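Local coordinates for conserved hypothetical protein TM0937 (Thermotoga maritima, PDB 2ESH) that is of unknown function but probably acts as a PadR-like transcriptional regulator that binds DNA through a winged helix-turn-helix domain, at residues F39-I43 with P44-H48. Numbering follows the deposited sequence.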
# COMPACT_ATOMS: atom_id res chain seq x y z
N PHE A 39 -7.94 7.19 0.53
CA PHE A 39 -7.54 6.11 1.45
C PHE A 39 -7.44 6.62 2.91
O PHE A 39 -8.19 6.17 3.78
CB PHE A 39 -6.18 5.56 1.01
CG PHE A 39 -6.09 4.07 1.04
CD1 PHE A 39 -5.51 3.43 2.13
CD2 PHE A 39 -6.61 3.32 -0.04
CE1 PHE A 39 -5.44 2.03 2.16
CE2 PHE A 39 -6.55 1.97 -0.06
CZ PHE A 39 -5.96 1.30 1.03
N GLY A 40 -6.50 7.55 3.16
CA GLY A 40 -6.36 8.19 4.46
C GLY A 40 -6.01 7.20 5.58
O GLY A 40 -5.04 6.40 5.43
N ILE A 41 -6.80 7.26 6.68
CA ILE A 41 -6.51 6.52 7.95
C ILE A 41 -7.63 6.21 8.99
O ILE A 41 -8.18 7.11 9.66
CB ILE A 41 -5.37 7.16 8.79
CG1 ILE A 41 -5.02 8.60 8.28
CG2 ILE A 41 -4.26 6.23 8.80
CD1 ILE A 41 -4.52 9.63 9.34
N GLU A 42 -7.90 4.92 9.16
CA GLU A 42 -8.57 4.49 10.36
C GLU A 42 -7.57 4.00 11.43
O GLU A 42 -7.98 3.34 12.37
CB GLU A 42 -9.64 3.42 10.03
CG GLU A 42 -11.06 3.79 10.54
CD GLU A 42 -11.70 4.90 9.74
OE1 GLU A 42 -11.33 5.09 8.55
OE2 GLU A 42 -12.57 5.61 10.30
N ILE A 43 -6.28 4.37 11.25
CA ILE A 43 -5.07 3.84 11.93
C ILE A 43 -4.33 4.94 12.67
O ILE A 43 -3.77 5.80 12.04
CB ILE A 43 -3.99 3.23 10.90
CG1 ILE A 43 -4.62 2.25 9.90
CG2 ILE A 43 -2.73 2.62 11.65
CD1 ILE A 43 -5.17 0.95 10.52
N PRO A 44 -4.33 4.91 14.04
CA PRO A 44 -3.69 5.99 14.83
C PRO A 44 -2.23 6.29 14.45
O PRO A 44 -1.38 5.38 14.37
CB PRO A 44 -3.79 5.45 16.26
CG PRO A 44 -5.03 4.61 16.24
CD PRO A 44 -4.97 3.92 14.92
N GLY A 45 -1.96 7.57 14.18
CA GLY A 45 -0.60 8.04 14.00
C GLY A 45 -0.01 8.00 12.60
O GLY A 45 1.10 8.52 12.40
N ILE A 46 -0.70 7.41 11.62
CA ILE A 46 -0.04 7.19 10.34
C ILE A 46 -0.10 8.32 9.29
O ILE A 46 0.96 8.72 8.72
CB ILE A 46 -0.21 5.75 9.73
CG1 ILE A 46 -1.52 5.60 9.02
CG2 ILE A 46 0.00 4.65 10.77
CD1 ILE A 46 -1.44 4.53 7.96
N GLY A 47 -1.30 8.83 9.03
CA GLY A 47 -1.48 9.97 8.10
C GLY A 47 -1.57 9.40 6.70
O GLY A 47 -2.67 8.95 6.25
N HIS A 48 -0.48 9.52 5.93
CA HIS A 48 0.16 10.81 5.69
C HIS A 48 -0.54 11.24 4.36
O HIS A 48 -1.64 11.89 4.46
CB HIS A 48 1.68 10.68 5.52
CG HIS A 48 2.46 11.81 6.13
ND1 HIS A 48 1.93 13.06 6.38
CD2 HIS A 48 3.75 11.87 6.54
CE1 HIS A 48 2.85 13.84 6.92
NE2 HIS A 48 3.97 13.14 7.03
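I43 and I46 meet through their gamma methyls, CG2 of I43 lying 3.5 Å from CG2 of I46 where the two branched side chains pass at a slant across the mouth of a tight turn. The torsions bring these two methyls together: CG2 of I43 stands opposite its own backbone N (chi1 -49° for CG1), whereas CG2 of I46 lies beside its N, leaving CG1 wedged between N and the carbonyl carbon (chi1 81°). A third isoleucine, I41, runs past I46 in the opposite sense; its modelled approach there is too short to be trusted. The other branch of I41 leads to the backbone of G47, where CD1 sits tightly, 3.3 Å from G47 CA, but the position of this side chain is uncertain. G47 itself has a positive phi, and a CB there would crowd CB of H48. The chain reverses here through a type II beta turn, I43-P44-G45-I46, within the loop that joins helix 29-37 to helix 52-61 of the PadR-like domain. Its closing bond, from I46 N to I43 O, is weak at 3.5 Å although nearly straight (165°). Proline suits the second position because its ring already holds phi near the value required, and glycine suits the third, where phi is positive and a CB would press on the preceding carbonyl O. Farther from the turn, G40 takes a positive phi as the chain leaves helix 29-37, a backbone shape that a residue without CB adopts easily. Helix 8-24 lies against the loop, with F9 touching I43 and W13 touching I46, while F39 reaches T17 and H48 reaches R10 of the same helix.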